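Local coordinates for protein peptidoglycan glycosyltransferase (PDB 4MNR) that is of undescribed function but belongs to the penicillin-binding proteins, combining a PBPA-type dimerisation region with a domain of the beta-lactamase-like fold, at residues I117-A120 / A121-A124; T440-A443 / Q444-L447; G246-G249 / V250-A254. One frame throughout, in Å; residues are numbered along the deposited sequence. Where two conformers were deposited one is given.

Interaction 1. Residues I117-A120 / A121-A124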
# COMPACT_ATOMS: atom_id res chain seq x y z
N ILE A 117 -11.93 -7.71 -8.61
CA ILE A 117 -11.10 -6.59 -8.18
C ILE A 117 -9.63 -6.99 -8.26
O ILE A 117 -8.78 -6.22 -8.69
CB ILE A 117 -11.47 -6.12 -6.75
CG1 ILE A 117 -12.95 -5.73 -6.72
CG2 ILE A 117 -10.64 -4.93 -6.33
CD1 ILE A 117 -13.44 -5.31 -5.34
N GLN A 118 -9.33 -8.23 -7.88
CA GLN A 118 -7.97 -8.75 -7.98
C GLN A 118 -7.48 -8.70 -9.44
O GLN A 118 -6.38 -8.27 -9.70
CB GLN A 118 -7.91 -10.19 -7.46
CG GLN A 118 -6.52 -10.82 -7.56
CD GLN A 118 -5.52 -10.23 -6.59
OE1 GLN A 118 -5.89 -9.78 -5.51
NE2 GLN A 118 -4.25 -10.25 -6.97
N GLN A 119 -8.34 -9.10 -10.37
CA GLN A 119 -7.95 -9.09 -11.78
C GLN A 119 -7.71 -7.66 -12.26
O GLN A 119 -6.79 -7.40 -13.04
CB GLN A 119 -9.00 -9.78 -12.66
CG GLN A 119 -8.56 -9.95 -14.10
CD GLN A 119 -7.32 -10.81 -14.21
OE1 GLN A 119 -7.32 -11.95 -13.75
NE2 GLN A 119 -6.26 -10.26 -14.80
N ALA A 120 -8.55 -6.72 -11.80
CA ALA A 120 -8.37 -5.33 -12.19
C ALA A 120 -7.04 -4.79 -11.68
O ALA A 120 -6.34 -4.06 -12.40
CB ALA A 120 -9.52 -4.45 -11.68
N ALA A 121 -6.69 -5.15 -10.45
CA ALA A 121 -5.40 -4.72 -9.89
C ALA A 121 -4.24 -5.28 -10.70
O ALA A 121 -3.26 -4.58 -10.99
CB ALA A 121 -5.30 -5.15 -8.44
N GLN A 122 -4.35 -6.54 -11.10
CA GLN A 122 -3.31 -7.16 -11.90
C GLN A 122 -3.23 -6.56 -13.30
O GLN A 122 -2.14 -6.37 -13.84
CB GLN A 122 -3.51 -8.68 -11.96
CG GLN A 122 -3.41 -9.31 -10.59
CD GLN A 122 -3.55 -10.83 -10.61
OE1 GLN A 122 -3.81 -11.45 -9.57
NE2 GLN A 122 -3.34 -11.44 -11.77
N ASP A 123 -4.39 -6.25 -13.88
CA ASP A 123 -4.42 -5.64 -15.21
C ASP A 123 -3.76 -4.25 -15.20
O ASP A 123 -3.12 -3.86 -16.19
CB ASP A 123 -5.85 -5.52 -15.73
CG ASP A 123 -6.47 -6.87 -16.10
OD1 ASP A 123 -5.74 -7.88 -16.22
OD2 ASP A 123 -7.70 -6.91 -16.28
N ALA A 124 -3.92 -3.53 -14.10
CA ALA A 124 -3.33 -2.20 -13.93
C ALA A 124 -1.81 -2.30 -13.96
O ALA A 124 -1.14 -1.40 -14.49
CB ALA A 124 -3.79 -1.57 -12.64

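Interaction 2. Residues T440-A443 / Q444-L447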
# COMPACT_ATOMS: atom_id res chain seq x y z
N THR A 440 -1.86 7.25 -11.02
CA THR A 440 -3.19 7.81 -10.86
C THR A 440 -4.12 7.29 -11.95
O THR A 440 -5.27 6.95 -11.68
CB THR A 440 -3.13 9.33 -10.93
OG1 THR A 440 -2.22 9.78 -9.91
CG2 THR A 440 -4.52 9.94 -10.70
N ALA A 441 -3.62 7.24 -13.18
CA ALA A 441 -4.41 6.77 -14.31
C ALA A 441 -4.78 5.30 -14.14
O ALA A 441 -5.91 4.88 -14.44
CB ALA A 441 -3.65 6.98 -15.61
N LYS A 442 -3.84 4.49 -13.66
CA LYS A 442 -4.14 3.08 -13.46
C LYS A 442 -5.06 2.84 -12.27
O LYS A 442 -5.90 1.94 -12.30
CB LYS A 442 -2.85 2.27 -13.30
CG LYS A 442 -2.00 2.23 -14.56
CD LYS A 442 -2.77 1.69 -15.74
CE LYS A 442 -1.85 1.43 -16.92
NZ LYS A 442 -2.62 1.02 -18.12
N ALA A 443 -4.90 3.64 -11.21
CA ALA A 443 -5.77 3.53 -10.04
C ALA A 443 -7.22 3.77 -10.43
O ALA A 443 -8.12 3.18 -9.83
CB ALA A 443 -5.36 4.54 -8.98
N GLN A 444 -7.45 4.63 -11.42
CA GLN A 444 -8.82 4.95 -11.82
C GLN A 444 -9.57 3.69 -12.21
O GLN A 444 -10.72 3.48 -11.80
CB GLN A 444 -8.83 5.95 -12.99
CG GLN A 444 -10.17 6.65 -13.21
CD GLN A 444 -11.06 5.96 -14.22
OE1 GLN A 444 -10.74 4.89 -14.73
NE2 GLN A 444 -12.20 6.58 -14.52
N ASN A 445 -8.91 2.85 -13.01
CA ASN A 445 -9.50 1.61 -13.50
C ASN A 445 -9.80 0.64 -12.36
O ASN A 445 -10.84 -0.03 -12.35
CB ASN A 445 -8.56 0.95 -14.52
CG ASN A 445 -8.15 1.89 -15.65
OD1 ASN A 445 -8.82 2.89 -15.92
ND2 ASN A 445 -7.05 1.56 -16.33
N VAL A 446 -8.90 0.56 -11.40
CA VAL A 446 -9.06 -0.36 -10.27
C VAL A 446 -10.22 0.10 -9.38
O VAL A 446 -11.09 -0.70 -8.99
CB VAL A 446 -7.76 -0.47 -9.45
CG1 VAL A 446 -7.97 -1.41 -8.26
CG2 VAL A 446 -6.62 -0.98 -10.33
N LEU A 447 -10.26 1.39 -9.08
CA LEU A 447 -11.36 1.96 -8.31
C LEU A 447 -12.71 1.77 -9.01
O LEU A 447 -13.70 1.42 -8.36
CB LEU A 447 -11.14 3.46 -8.08
CG LEU A 447 -10.21 3.88 -6.95
CD1 LEU A 447 -9.88 5.35 -7.11
CD2 LEU A 447 -10.87 3.61 -5.61

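Interaction 3. Residues G246-G249 / V250-A254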
# COMPACT_ATOMS: atom_id res chain seq x y z
N GLY A 246 8.18 21.02 2.72
CA GLY A 246 9.46 21.09 3.39
C GLY A 246 9.43 22.11 4.51
O GLY A 246 9.86 21.85 5.63
N GLN A 247 8.90 23.29 4.19
CA GLN A 247 8.78 24.35 5.19
C GLN A 247 7.85 23.95 6.31
O GLN A 247 8.09 24.28 7.47
CB GLN A 247 8.28 25.63 4.53
CG GLN A 247 9.27 26.24 3.55
CD GLN A 247 8.68 27.44 2.84
OE1 GLN A 247 8.77 28.57 3.33
NE2 GLN A 247 8.03 27.19 1.70
N LEU A 248 6.76 23.25 5.96
CA LEU A 248 5.81 22.79 6.96
C LEU A 248 6.48 21.79 7.91
O LEU A 248 6.28 21.84 9.11
CB LEU A 248 4.56 22.21 6.28
CG LEU A 248 3.53 21.57 7.20
CD1 LEU A 248 2.94 22.59 8.19
CD2 LEU A 248 2.42 20.91 6.35
N GLY A 249 7.31 20.90 7.36
CA GLY A 249 8.08 19.97 8.17
C GLY A 249 8.99 20.66 9.18
O GLY A 249 9.02 20.28 10.35
N VAL A 250 9.73 21.67 8.73
CA VAL A 250 10.60 22.42 9.62
C VAL A 250 9.77 23.15 10.67
O VAL A 250 10.17 23.23 11.84
CB VAL A 250 11.46 23.42 8.83
CG1 VAL A 250 12.13 24.43 9.77
CG2 VAL A 250 12.50 22.68 8.00
N GLU A 251 8.62 23.67 10.27
CA GLU A 251 7.78 24.39 11.22
C GLU A 251 7.23 23.47 12.31
O GLU A 251 7.22 23.83 13.49
CB GLU A 251 6.64 25.11 10.50
CG GLU A 251 5.75 25.90 11.46
CD GLU A 251 4.81 26.84 10.75
OE1 GLU A 251 4.78 26.83 9.50
OE2 GLU A 251 4.11 27.61 11.45
N MSE A 252 6.80 22.27 11.93
CA MSE A 252 6.25 21.36 12.93
C MSE A 252 7.34 20.72 13.78
O MSE A 252 7.11 20.39 14.95
CB MSE A 252 5.32 20.30 12.31
CG MSE A 252 6.02 19.15 11.62
SE MSE A 252 4.75 17.72 11.17
CE MSE A 252 3.53 18.74 10.03
N GLY A 253 8.53 20.56 13.20
CA GLY A 253 9.64 20.02 13.95
C GLY A 253 9.70 18.51 13.93
O GLY A 253 8.71 17.82 13.64
N ALA A 254 10.88 17.99 14.26
CA ALA A 254 11.12 16.55 14.16
C ALA A 254 10.24 15.72 15.09
O ALA A 254 9.69 14.70 14.66
CB ALA A 254 12.60 16.26 14.43

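Interaction 1. Residues I117-A120 / A121-A124
Two N-H donors grip OE1 of Q122: the side-chain amide of Q118, one helical turn earlier, and the backbone N of A59 in a neighbouring loop. NE2 of Q118 reaches OE1 of Q122 at 2.9 Å along an almost straight N-H line, 171° at the hydrogen. It arrives in the carbonyl plane, on a lone pair, and the acceptor also lies in the plane of the Q118 amide. The two amides are nevertheless turned steeply, 74° between their planes. Q122 keeps an extended chain beyond CG, while the bend of Q118 at chi2 (71°) swings its NE2 toward OE1 of Q122. OE1 of Q118 is taken by the backbone N of M145 on strand 142-148, which, together with the bond to Q122, fixes the rotation of that amide.

One residue further along helix 115-125, NE2 of Q119 donates to OD1 of D123 at 2.8 Å. This bond is less regular, for OD1 is met from above the carboxylate plane, although it lies nearly in the plane of the Q119 amide. Beneath both pairs runs the ordinary helical ladder, with D123 N bonded to O of Q119 at 2.8 Å. I117 and A121 face strand 130-135, and A120 packs on T449 of helix 438-453.

The chemistry thus separates two i to i+4 links on one helix: the buried Q118 ties Q122 into a network of loop and strand backbone, whereas Q119 and D123 form an outer link at the more exposed side, where the neutral amide would probably ease the carboxylate's charge.

Interaction 2. Residues T440-A443 / Q444-L447
With its CG anti to the carbonyl carbon and beside its own backbone N (chi1 -81°), L447 lays its side chain alongside the carbonyl of A443, one turn back; CG2 of V446, placed in the same way, leans on O of K442. These are i to i+4 contacts within helix 438-453, the C-terminal helix that lies against the five-stranded antiparallel sheet of the penicillin-binding protein transpeptidase domain, of beta-lactamase-like fold. In L447, CG stands 3.6 Å from O of A443, and CG2 of V446 is equally far, 3.6 Å, from O of K442. The branched side chains lie against the carbonyls that accept the helical bonds and probably shield them in part.

Those bonds are uneven. The N-H of Q444 is shared: it donates to O of T440 at 3.2 Å and, weakly, to O of A441 at 3.4 Å. O of K442 in turn receives two weak bonds, one from N of N445 and the other from N of V446, so the turn here is held by a spread of long bonds rather than by one short one each.

Q444 takes another course. Its CB passes 3.4 Å from O of A441, but the chain bends at chi2 and carries the amide away from the preceding turn to a loop, in which the backbone O of A391 accepts a bond from NE2. On the inner face, A443 and T440 sit against F414 of strand 409-418, while L447 reaches V425 and V427 on strand 425-431. Regular geometry returns at the last of the bonds: N of L447 meets O of A443 at 2.9 Å, nearly along the C=O axis and with 175° at the hydrogen.

Interaction 3. Residues G246-G249 / V250-A254
L248 and M252, a selenomethionine, meet obliquely across one turn of helix 242-263, CG of L248 lying 4.0 Å from CE of M252. M252 has two modelled conformers, so this apolar touch is tentative. In the conformer given, its CG sits between the backbone N and the carbonyl carbon (chi1 78°), which brings that atom within 3.4 Å of O of G249. On a different side of the helix, CG2 of V250 lies 3.6 Å from O of G246.

Backbone bonds hold these groups in place: N of M252 donates to O of L248 at 2.9 Å, and N of G253 to O of G249, also at 2.9 Å. G253 itself has a positive phi of 87°, readily adopted by glycine.

Further out, A195 of helix 188-197 and V200 in the following loop receive both L248 and M252. On another face, Q247 gives NE2 to the backbone O of S208, and the side chain of E251 lies about 3 Å from a magnesium ion. Such helix-on-helix apolar packing belongs to the mainly helical part of the beta-lactamase-like transpeptidase domain; in sequence, helix 242-263 starts at the family's SxN motif and helix 188-197 at its SxxK motif.

Along the chain the order is interaction 1, interaction 3, interaction 2, yet the first and last are neighbours in space, with centres about 10 Å apart. Helices 115-125 and 438-453 pack side by side on one face of the five-stranded sheet, and CG2 of V446 meets O of A120 at 3.7 Å; residues far apart in sequence thus close the same layer. Interaction 3 stands apart, its centre about 38 Å from that of interaction 1 and about 32 Å from that of interaction 2, in helix 242-263 of the mainly helical part. The three contacts therefore sample both halves of a beta-lactamase-like domain: helices covering the sheet, and the mainly helical region.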